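Long-range contacts in probable N-acetyl-gamma-glutamyl-phosphate reductase, chloroplastic (Arabidopsis thaliana, PDB 1XYG), which probably catalyses the NADPH-dependent reduction of N-acetylglutamyl 5-phosphate to N-acetylglutamate 5-semialdehyde in arginine biosynthesis: residues L21-S25 against L46-D50; Q96-K100 against P130-L136; T269-H273 against V288-G292. All coordinates share one frame; numbering follows the deposited sequence.

In the fold
The three contacts follow one another along the chain, and none nests in or crosses another. Interaction 1 comes first and closes the strand 17-22, helix 27-37, strand 42-47 unit of the nucleotide-binding domain. In the same domain, interaction 2 brings the loop leading into helix 134-137 back against helix 95-100. Their centres lie about 20 Å apart, and they touch where L22 CD2 packs on I98 CG2 at 3.7 Å. Interaction 3 belongs to the dimerisation domain, where it closes the run from helix 269-280 through strand 286-288. Its centre is about 42 Å from those of the other two, on the opposite side of the chain's centre.

Interaction 1. Residues L21-S25 against L46-D50; sequences LLGAS and LMTAD
T48 lays its CB against the peptide link between L22 and G23, 3.5 Å from G23 N, where the first two strands of the Rossmann fold run out. This beta-alpha-beta unit joins strands 17-22 and 42-47 through helix 27-37, and L21 is bridged to M47 in parallel. L21 is gripped at both ends: its N donates to L46 O at 2.8 Å, and its O accepts T48 N at 2.8 Å. The same oxygen also receives a CA-H contact from M47 CA, at 3.4 Å. L21 and M47 put their side chains on one face of the sheet, where both meet V33 of helix 27-37; apolar residues suit this layer. L22 faces the other way, onto V86 and F80.

Past the strands, T48 O gathers two amides of the turn. A24 N meets it head-on, although the modelled 2.5 Å is doubtfully short, while G23 N makes a weak, bent bond of 3.0 Å. Glycine suits position 23 because its phi of 91° would press a side chain into the preceding carbonyl. G23 opens a GxxGxxG sequence, consistent with the dinucleotide-binding loop of this fold. A chi1 of -63° turns T48 CG2 toward G23 N and leaves OG1 near L21 O and L22 CA, buried with no hydrogen-bonding partner in the model; the beta-branched chain thus packs along the backbone leading into the glycine. The small A24 lets the turn close tightly, its CB 4.1 Å from M47 CB, and beyond it S25 CB rests 4.3 Å from A49 CB.

Interaction 2. Residues Q96-K100 against P130-L136; sequences QEIIK and PHKAVEL
In the Rossmann-type nucleotide-binding domain, helix 95-100 presents Q96 and K100 to the loop that leads into helix 134-137. The Q96 amide stacks on the H131 ring, their planes 10° apart, with Q96 NE2 lying over the ring centre. Glutamine suits this place because its flat amide can stack while its oxygen accepts and its nitrogen donates. Q96 OE1 accepts K132 N at 2.7 Å, the donor standing above the carbonyl plane, while Q96 NE2 is hydrogen-bonded to D114 O. At the ring's edge H131 ND1 accepts A133 N, in plane, at 3.1 Å; H131 NE2 is hydrogen-bonded to Q137 OE1. Methyl-sized A133 lets the helix come close, its CB 4.1 Å from Q96 CG.

Nearer the surface, K132 NZ forms a salt bridge with E97 OE1 at 3.1 Å, its hydrogen bond taking that oxygen's anti lone pair. E97 reaches it with CG between its backbone N and carbonyl carbon (chi1 62°). Apolar L136 suits the inner side: its CD2 lies 3.9 Å from K100 CA and 4.0 Å from I99 CG2.

I99 and L136 both pack on L157 of strand 157-159, while H131 meets I120 and, edge-to-face, Y123 of helix 120-127.

Interaction 3. Residues T269-H273 against V288-G292; sequences TEDLH and VLDEG
E291 lies across one face of the H273 imidazole, pressing its CG over the ring near the rim, 3.6 Å from the centroid. This CH-pi contact ties the first turn of helix 269-280 to the loop after strand 286-288 of the mixed sheet in the dimerisation domain. The E291 chain crosses the ring obliquely, yet its carboxylate plane ends only 15° from that of the ring.

H273 reaches the loop because its CG stands anti to the backbone N (chi1 -179°). At the ring's edge, H273 NE2 donates in plane to L289 O at 3.1 Å, a somewhat bent bond, while V288 CG1 lies 4.0 Å from NE2. Histidine thus supplies both a face and a donor; a leucine in its place would probably leave L289 O without this bond and E291 freer to turn. L289 itself packs on R65 of the second subunit.

E291 OE1 lies 4.0 Å from H273 ND1, which may favour a protonated ring. E291 OE2 comes 4.0 Å from E270 OE2, a likely repulsion, probably eased by the salt bridge of E270 OE1 with R268 NE. T269 OG1 donates to E270 OE2 at 2.6 Å, from above the carboxylate plane.

Interaction 1. Residues L21-S25 against L46-D50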
ATOM      1  N   LEU A  21      25.609  20.311  -4.206  1.00 32.72           N
ATOM      2  CA  LEU A  21      24.905  19.080  -4.543  1.00 33.68           C
ATOM      3  C   LEU A  21      24.722  18.974  -6.056  1.00 34.31           C
ATOM      4  O   LEU A  21      23.980  19.751  -6.648  1.00 34.64           O
ATOM      5  CB  LEU A  21      23.539  19.053  -3.837  1.00 32.12           C
ATOM      6  CG  LEU A  21      22.575  17.878  -4.073  1.00 32.81           C
ATOM      7  CD1 LEU A  21      23.232  16.563  -3.682  1.00 33.32           C
ATOM      8  CD2 LEU A  21      21.294  18.095  -3.269  1.00 31.01           C
ATOM      9  N   LEU A  22      25.415  18.026  -6.681  1.00 35.47           N
ATOM     10  CA  LEU A  22      25.307  17.833  -8.130  1.00 38.14           C
ATOM     11  C   LEU A  22      24.225  16.805  -8.434  1.00 38.29           C
ATOM     12  O   LEU A  22      24.395  15.624  -8.148  1.00 39.16           O
ATOM     13  CB  LEU A  22      26.631  17.348  -8.729  1.00 39.04           C
ATOM     14  CG  LEU A  22      27.780  18.309  -9.013  1.00 41.14           C
ATOM     15  CD1 LEU A  22      28.368  18.821  -7.719  1.00 43.71           C
ATOM     16  CD2 LEU A  22      28.833  17.573  -9.806  1.00 41.42           C
ATOM     17  N   GLY A  23      23.119  17.255  -9.019  1.00 38.58           N
ATOM     18  CA  GLY A  23      22.028  16.351  -9.330  1.00 38.08           C
ATOM     19  C   GLY A  23      21.073  16.312  -8.153  1.00 39.34           C
ATOM     20  O   GLY A  23      20.942  15.295  -7.469  1.00 39.68           O
ATOM     21  N   ALA A  24      20.385  17.424  -7.927  1.00 39.35           N
ATOM     22  CA  ALA A  24      19.464  17.543  -6.808  1.00 38.95           C
ATOM     23  C   ALA A  24      18.011  17.186  -7.091  1.00 38.16           C
ATOM     24  O   ALA A  24      17.212  17.123  -6.162  1.00 38.14           O
ATOM     25  CB  ALA A  24      19.542  18.963  -6.243  1.00 38.81           C
ATOM     26  N   SER A  25      17.654  16.935  -8.347  1.00 36.00           N
ATOM     27  CA  SER A  25      16.258  16.633  -8.659  1.00 36.41           C
ATOM     28  C   SER A  25      15.805  15.189  -8.404  1.00 35.95           C
ATOM     29  O   SER A  25      14.623  14.871  -8.562  1.00 36.72           O
ATOM     30  CB  SER A  25      15.948  17.028 -10.107  1.00 37.14           C
ATOM     31  OG  SER A  25      16.690  16.247 -11.018  1.00 39.54           O
ATOM     32  N   LEU A  46      24.832  25.363  -3.045  1.00 40.43           N
ATOM     33  CA  LEU A  46      24.825  25.194  -4.493  1.00 40.03           C
ATOM     34  C   LEU A  46      24.144  23.880  -4.912  1.00 40.50           C
ATOM     35  O   LEU A  46      24.477  22.815  -4.396  1.00 40.71           O
ATOM     36  CB  LEU A  46      26.258  25.223  -5.015  1.00 40.35           C
ATOM     37  CG  LEU A  46      26.391  25.017  -6.520  1.00 40.84           C
ATOM     38  CD1 LEU A  46      25.517  26.026  -7.251  1.00 42.52           C
ATOM     39  CD2 LEU A  46      27.844  25.161  -6.922  1.00 41.79           C
ATOM     40  N   MET A  47      23.203  23.950  -5.855  1.00 38.16           N
ATOM     41  CA  MET A  47      22.481  22.753  -6.306  1.00 38.33           C
ATOM     42  C   MET A  47      22.291  22.650  -7.828  1.00 38.75           C
ATOM     43  O   MET A  47      21.870  23.614  -8.481  1.00 38.22           O
ATOM     44  CB  MET A  47      21.098  22.677  -5.646  1.00 36.22           C
ATOM     45  CG  MET A  47      21.097  22.560  -4.133  1.00 35.00           C
ATOM     46  SD  MET A  47      19.452  22.153  -3.468  1.00 34.52           S
ATOM     47  CE  MET A  47      18.458  23.563  -3.976  1.00 35.15           C
ATOM     48  N   THR A  48      22.568  21.462  -8.367  1.00 38.76           N
ATOM     49  CA  THR A  48      22.458  21.167  -9.802  1.00 39.45           C
ATOM     50  C   THR A  48      21.273  20.262 -10.199  1.00 40.53           C
ATOM     51  O   THR A  48      20.943  19.303  -9.499  1.00 38.97           O
ATOM     52  CB  THR A  48      23.728  20.463 -10.323  1.00 39.74           C
ATOM     53  OG1 THR A  48      24.863  21.320 -10.186  1.00 41.21           O
ATOM     54  CG2 THR A  48      23.567  20.114 -11.753  1.00 40.71           C
ATOM     55  N   ALA A  49      20.660  20.573 -11.342  1.00 41.75           N
ATOM     56  CA  ALA A  49      19.544  19.801 -11.894  1.00 41.53           C
ATOM     57  C   ALA A  49      19.657  19.830 -13.416  1.00 42.51           C
ATOM     58  O   ALA A  49      20.252  20.742 -13.991  1.00 41.89           O
ATOM     59  CB  ALA A  49      18.212  20.388 -11.458  1.00 43.70           C
ATOM     60  N   ASP A  50      19.079  18.835 -14.075  1.00 45.89           N
ATOM     61  CA  ASP A  50      19.153  18.767 -15.525  1.00 48.51           C
ATOM     62  C   ASP A  50      17.982  19.474 -16.219  1.00 49.79           C
ATOM     63  O   ASP A  50      18.070  20.660 -16.551  1.00 49.15           O
ATOM     64  CB  ASP A  50      19.234  17.302 -15.961  1.00 50.31           C
ATOM     65  CG  ASP A  50      19.604  17.150 -17.418  1.00 51.23           C
ATOM     66  OD1 ASP A  50      20.544  17.844 -17.869  1.00 52.53           O
ATOM     67  OD2 ASP A  50      18.960  16.332 -18.107  1.00 51.91           O
TER

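Interaction 2. Residues Q96-K100 against P130-L136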
ATOM      1  N   GLN A  96      32.111  10.361 -14.013  1.00 47.60           N
ATOM      2  CA  GLN A  96      33.554  10.324 -14.202  1.00 48.55           C
ATOM      3  C   GLN A  96      34.183  11.578 -14.803  1.00 50.86           C
ATOM      4  O   GLN A  96      35.129  12.127 -14.235  1.00 49.37           O
ATOM      5  CB  GLN A  96      33.948   9.098 -15.031  1.00 48.17           C
ATOM      6  CG  GLN A  96      34.239   7.846 -14.197  1.00 44.29           C
ATOM      7  CD  GLN A  96      34.177   6.566 -15.012  1.00 43.13           C
ATOM      8  OE1 GLN A  96      34.366   6.584 -16.225  1.00 44.01           O
ATOM      9  NE2 GLN A  96      33.920   5.446 -14.346  1.00 40.91           N
ATOM     10  N   GLU A  97      33.670  12.052 -15.933  1.00 54.74           N
ATOM     11  CA  GLU A  97      34.277  13.229 -16.530  1.00 57.52           C
ATOM     12  C   GLU A  97      34.008  14.523 -15.774  1.00 56.34           C
ATOM     13  O   GLU A  97      34.840  15.429 -15.773  1.00 56.05           O
ATOM     14  CB  GLU A  97      33.904  13.368 -18.014  1.00 62.41           C
ATOM     15  CG  GLU A  97      32.479  13.556 -18.435  1.00 71.03           C
ATOM     16  CD  GLU A  97      32.387  13.553 -19.961  1.00 74.87           C
ATOM     17  OE1 GLU A  97      32.240  12.463 -20.551  1.00 77.89           O
ATOM     18  OE2 GLU A  97      32.489  14.637 -20.575  1.00 77.03           O
ATOM     19  N   ILE A  98      32.861  14.603 -15.110  1.00 52.76           N
ATOM     20  CA  ILE A  98      32.519  15.792 -14.342  1.00 50.32           C
ATOM     21  C   ILE A  98      33.378  15.885 -13.095  1.00 48.39           C
ATOM     22  O   ILE A  98      33.887  16.951 -12.754  1.00 48.23           O
ATOM     23  CB  ILE A  98      31.052  15.770 -13.892  1.00 50.19           C
ATOM     24  CG1 ILE A  98      30.129  15.991 -15.081  1.00 49.30           C
ATOM     25  CG2 ILE A  98      30.841  16.797 -12.769  1.00 49.24           C
ATOM     26  CD1 ILE A  98      28.690  15.737 -14.725  1.00 49.01           C
ATOM     27  N   ILE A  99      33.511  14.762 -12.403  1.00 46.90           N
ATOM     28  CA  ILE A  99      34.294  14.722 -11.180  1.00 46.41           C
ATOM     29  C   ILE A  99      35.772  14.917 -11.467  1.00 48.24           C
ATOM     30  O   ILE A  99      36.487  15.550 -10.691  1.00 47.62           O
ATOM     31  CB  ILE A  99      34.082  13.380 -10.428  1.00 42.82           C
ATOM     32  CG1 ILE A  99      32.673  13.344  -9.826  1.00 41.92           C
ATOM     33  CG2 ILE A  99      35.137  13.204  -9.356  1.00 42.29           C
ATOM     34  CD1 ILE A  99      32.403  12.186  -8.895  1.00 40.12           C
ATOM     35  N   LYS A 100      36.230  14.380 -12.591  1.00 51.07           N
ATOM     36  CA  LYS A 100      37.628  14.514 -12.955  1.00 53.98           C
ATOM     37  C   LYS A 100      37.993  15.982 -13.147  1.00 54.51           C
ATOM     38  O   LYS A 100      39.119  16.384 -12.853  1.00 53.53           O
ATOM     39  CB  LYS A 100      37.938  13.750 -14.241  1.00 58.74           C
ATOM     40  CG  LYS A 100      39.439  13.590 -14.484  1.00 63.91           C
ATOM     41  CD  LYS A 100      39.745  12.855 -15.781  1.00 68.38           C
ATOM     42  CE  LYS A 100      39.399  13.690 -17.003  1.00 71.71           C
ATOM     43  NZ  LYS A 100      39.713  12.965 -18.268  1.00 75.93           N
ATOM     44  N   PRO A 130      33.873   2.654 -21.610  1.00 61.01           N
ATOM     45  CA  PRO A 130      35.222   2.822 -21.072  1.00 61.15           C
ATOM     46  C   PRO A 130      35.245   3.728 -19.845  1.00 60.21           C
ATOM     47  O   PRO A 130      34.438   4.649 -19.720  1.00 59.31           O
ATOM     48  CB  PRO A 130      35.981   3.407 -22.253  1.00 61.77           C
ATOM     49  CG  PRO A 130      35.273   2.694 -23.444  1.00 63.41           C
ATOM     50  CD  PRO A 130      33.840   2.863 -23.065  1.00 62.27           C
ATOM     51  N   HIS A 131      36.149   3.435 -18.919  1.00 54.41           N
ATOM     52  CA  HIS A 131      36.311   4.232 -17.706  1.00 51.36           C
ATOM     53  C   HIS A 131      37.014   5.498 -18.200  1.00 51.82           C
ATOM     54  O   HIS A 131      38.087   5.419 -18.806  1.00 52.32           O
ATOM     55  CB  HIS A 131      37.201   3.474 -16.709  1.00 49.29           C
ATOM     56  CG  HIS A 131      37.175   4.015 -15.311  1.00 46.58           C
ATOM     57  ND1 HIS A 131      37.539   5.307 -14.998  1.00 44.50           N
ATOM     58  CD2 HIS A 131      36.881   3.415 -14.128  1.00 44.85           C
ATOM     59  CE1 HIS A 131      37.475   5.481 -13.689  1.00 44.47           C
ATOM     60  NE2 HIS A 131      37.077   4.344 -13.139  1.00 44.78           N
ATOM     61  N   LYS A 132      36.411   6.659 -17.962  1.00 51.63           N
ATOM     62  CA  LYS A 132      36.989   7.915 -18.439  1.00 51.22           C
ATOM     63  C   LYS A 132      37.811   8.703 -17.423  1.00 51.03           C
ATOM     64  O   LYS A 132      38.085   9.887 -17.621  1.00 51.47           O
ATOM     65  CB  LYS A 132      35.882   8.808 -19.004  1.00 51.88           C
ATOM     66  CG  LYS A 132      35.258   8.257 -20.275  1.00 54.80           C
ATOM     67  CD  LYS A 132      34.037   9.043 -20.707  1.00 58.31           C
ATOM     68  CE  LYS A 132      32.875   8.810 -19.763  1.00 60.85           C
ATOM     69  NZ  LYS A 132      31.634   9.434 -20.278  1.00 65.41           N
ATOM     70  N   ALA A 133      38.218   8.046 -16.344  1.00 48.99           N
ATOM     71  CA  ALA A 133      39.014   8.696 -15.307  1.00 48.35           C
ATOM     72  C   ALA A 133      39.889   7.646 -14.633  1.00 48.43           C
ATOM     73  O   ALA A 133      40.003   7.590 -13.407  1.00 48.41           O
ATOM     74  CB  ALA A 133      38.093   9.353 -14.280  1.00 48.66           C
ATOM     75  N   VAL A 134      40.511   6.817 -15.461  1.00 49.07           N
ATOM     76  CA  VAL A 134      41.363   5.726 -15.000  1.00 48.83           C
ATOM     77  C   VAL A 134      42.349   6.082 -13.889  1.00 49.90           C
ATOM     78  O   VAL A 134      42.464   5.346 -12.909  1.00 50.43           O
ATOM     79  CB  VAL A 134      42.149   5.110 -16.180  1.00 49.01           C
ATOM     80  CG1 VAL A 134      43.111   4.044 -15.670  1.00 47.65           C
ATOM     81  CG2 VAL A 134      41.189   4.499 -17.186  1.00 48.10           C
ATOM     82  N   GLU A 135      43.071   7.191 -14.049  1.00 50.52           N
ATOM     83  CA  GLU A 135      44.054   7.618 -13.052  1.00 50.01           C
ATOM     84  C   GLU A 135      43.417   8.001 -11.723  1.00 47.90           C
ATOM     85  O   GLU A 135      43.834   7.531 -10.664  1.00 46.98           O
ATOM     86  CB  GLU A 135      44.873   8.821 -13.547  1.00 53.30           C
ATOM     87  CG  GLU A 135      46.075   8.541 -14.446  1.00 57.55           C
ATOM     88  CD  GLU A 135      46.654   7.156 -14.279  1.00 60.50           C
ATOM     89  OE1 GLU A 135      46.946   6.761 -13.138  1.00 62.22           O
ATOM     90  OE2 GLU A 135      46.827   6.466 -15.303  1.00 62.91           O
ATOM     91  N   LEU A 136      42.428   8.882 -11.784  1.00 45.53           N
ATOM     92  CA  LEU A 136      41.735   9.340 -10.585  1.00 44.36           C
ATOM     93  C   LEU A 136      41.209   8.152  -9.792  1.00 43.48           C
ATOM     94  O   LEU A 136      41.206   8.162  -8.561  1.00 41.79           O
ATOM     95  CB  LEU A 136      40.570  10.260 -10.968  1.00 43.07           C
ATOM     96  CG  LEU A 136      39.820  10.925  -9.807  1.00 43.81           C
ATOM     97  CD1 LEU A 136      40.815  11.673  -8.947  1.00 43.83           C
ATOM     98  CD2 LEU A 136      38.762  11.881 -10.337  1.00 43.46           C
TER
HETATM   99  O   HOH W   1      30.028  11.536 -20.188  1.00 50.47           O

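Interaction 3. Residues T269-H273 against V288-G292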
ATOM      1  N   THR A 269      26.423 -21.412  14.536  1.00 45.57           N
ATOM      2  CA  THR A 269      25.791 -20.103  14.387  1.00 45.21           C
ATOM      3  C   THR A 269      26.186 -19.167  15.528  1.00 44.87           C
ATOM      4  O   THR A 269      26.342 -17.966  15.323  1.00 43.91           O
ATOM      5  CB  THR A 269      24.257 -20.207  14.340  1.00 44.75           C
ATOM      6  OG1 THR A 269      23.787 -20.843  15.532  1.00 46.67           O
ATOM      7  CG2 THR A 269      23.814 -20.994  13.118  1.00 43.97           C
ATOM      8  N   GLU A 270      26.361 -19.720  16.725  1.00 47.41           N
ATOM      9  CA  GLU A 270      26.747 -18.926  17.891  1.00 47.61           C
ATOM     10  C   GLU A 270      28.051 -18.177  17.626  1.00 44.88           C
ATOM     11  O   GLU A 270      28.227 -17.046  18.072  1.00 42.76           O
ATOM     12  CB  GLU A 270      26.928 -19.823  19.119  1.00 54.13           C
ATOM     13  CG  GLU A 270      25.699 -20.630  19.498  1.00 62.88           C
ATOM     14  CD  GLU A 270      25.431 -21.768  18.536  1.00 66.33           C
ATOM     15  OE1 GLU A 270      26.313 -22.636  18.396  1.00 70.76           O
ATOM     16  OE2 GLU A 270      24.346 -21.801  17.921  1.00 69.80           O
ATOM     17  N   ASP A 271      28.965 -18.809  16.901  1.00 41.56           N
ATOM     18  CA  ASP A 271      30.245 -18.180  16.587  1.00 40.48           C
ATOM     19  C   ASP A 271      30.060 -16.987  15.645  1.00 38.57           C
ATOM     20  O   ASP A 271      30.693 -15.943  15.823  1.00 36.80           O
ATOM     21  CB  ASP A 271      31.194 -19.200  15.951  1.00 41.49           C
ATOM     22  CG  ASP A 271      31.420 -20.413  16.833  1.00 42.55           C
ATOM     23  OD1 ASP A 271      31.860 -20.235  17.994  1.00 43.00           O
ATOM     24  OD2 ASP A 271      31.157 -21.542  16.363  1.00 40.73           O
ATOM     25  N   LEU A 272      29.202 -17.146  14.640  1.00 37.34           N
ATOM     26  CA  LEU A 272      28.951 -16.063  13.699  1.00 37.19           C
ATOM     27  C   LEU A 272      28.359 -14.890  14.470  1.00 36.85           C
ATOM     28  O   LEU A 272      28.764 -13.743  14.289  1.00 35.40           O
ATOM     29  CB  LEU A 272      27.974 -16.506  12.608  1.00 34.66           C
ATOM     30  CG  LEU A 272      28.353 -17.737  11.783  1.00 36.68           C
ATOM     31  CD1 LEU A 272      27.340 -17.906  10.669  1.00 36.39           C
ATOM     32  CD2 LEU A 272      29.745 -17.587  11.197  1.00 35.85           C
ATOM     33  N   HIS A 273      27.407 -15.193  15.345  1.00 36.83           N
ATOM     34  CA  HIS A 273      26.752 -14.170  16.145  1.00 38.63           C
ATOM     35  C   HIS A 273      27.729 -13.400  17.024  1.00 38.40           C
ATOM     36  O   HIS A 273      27.689 -12.168  17.074  1.00 36.59           O
ATOM     37  CB  HIS A 273      25.653 -14.797  17.009  1.00 39.25           C
ATOM     38  CG  HIS A 273      24.917 -13.807  17.854  1.00 40.94           C
ATOM     39  ND1 HIS A 273      25.241 -13.566  19.172  1.00 42.11           N
ATOM     40  CD2 HIS A 273      23.907 -12.957  17.552  1.00 41.85           C
ATOM     41  CE1 HIS A 273      24.462 -12.610  19.646  1.00 41.54           C
ATOM     42  NE2 HIS A 273      23.644 -12.223  18.683  1.00 41.14           N
ATOM     43  N   VAL A 288      23.444  -5.543  16.034  1.00 31.45           N
ATOM     44  CA  VAL A 288      23.357  -6.994  15.919  1.00 31.80           C
ATOM     45  C   VAL A 288      22.299  -7.427  16.943  1.00 32.46           C
ATOM     46  O   VAL A 288      22.476  -7.239  18.145  1.00 31.45           O
ATOM     47  CB  VAL A 288      24.703  -7.660  16.251  1.00 31.08           C
ATOM     48  CG1 VAL A 288      24.546  -9.174  16.235  1.00 29.68           C
ATOM     49  CG2 VAL A 288      25.751  -7.224  15.245  1.00 29.84           C
ATOM     50  N   LEU A 289      21.189  -7.981  16.468  1.00 33.12           N
ATOM     51  CA  LEU A 289      20.117  -8.394  17.370  1.00 35.01           C
ATOM     52  C   LEU A 289      20.440  -9.725  18.038  1.00 36.91           C
ATOM     53  O   LEU A 289      21.346 -10.441  17.601  1.00 36.43           O
ATOM     54  CB  LEU A 289      18.791  -8.495  16.601  1.00 34.87           C
ATOM     55  CG  LEU A 289      18.441  -7.335  15.654  1.00 33.13           C
ATOM     56  CD1 LEU A 289      17.075  -7.570  15.045  1.00 29.14           C
ATOM     57  CD2 LEU A 289      18.473  -6.011  16.405  1.00 30.33           C
ATOM     58  N   ASP A 290      19.715 -10.054  19.104  1.00 40.96           N
ATOM     59  CA  ASP A 290      19.956 -11.313  19.805  1.00 44.67           C
ATOM     60  C   ASP A 290      19.562 -12.479  18.907  1.00 47.26           C
ATOM     61  O   ASP A 290      18.618 -12.378  18.117  1.00 46.51           O
ATOM     62  CB  ASP A 290      19.160 -11.391  21.116  1.00 46.80           C
ATOM     63  CG  ASP A 290      19.593 -10.350  22.141  1.00 48.69           C
ATOM     64  OD1 ASP A 290      20.735  -9.849  22.057  1.00 46.41           O
ATOM     65  OD2 ASP A 290      18.789 -10.043  23.045  1.00 49.93           O
ATOM     66  N   GLU A 291      20.295 -13.584  19.021  1.00 49.96           N
ATOM     67  CA  GLU A 291      20.012 -14.762  18.213  1.00 51.25           C
ATOM     68  C   GLU A 291      18.525 -15.121  18.232  1.00 49.14           C
ATOM     69  O   GLU A 291      17.875 -15.091  19.281  1.00 46.34           O
ATOM     70  CB  GLU A 291      20.851 -15.952  18.699  1.00 55.81           C
ATOM     71  CG  GLU A 291      22.311 -15.898  18.257  1.00 63.29           C
ATOM     72  CD  GLU A 291      23.152 -17.043  18.806  1.00 66.83           C
ATOM     73  OE1 GLU A 291      23.430 -17.060  20.027  1.00 68.19           O
ATOM     74  OE2 GLU A 291      23.534 -17.929  18.011  1.00 67.20           O
ATOM     75  N   GLY A 292      17.994 -15.442  17.057  1.00 46.71           N
ATOM     76  CA  GLY A 292      16.596 -15.810  16.951  1.00 45.80           C
ATOM     77  C   GLY A 292      15.669 -14.642  16.685  1.00 43.60           C
ATOM     78  O   GLY A 292      14.533 -14.839  16.258  1.00 45.29           O
TER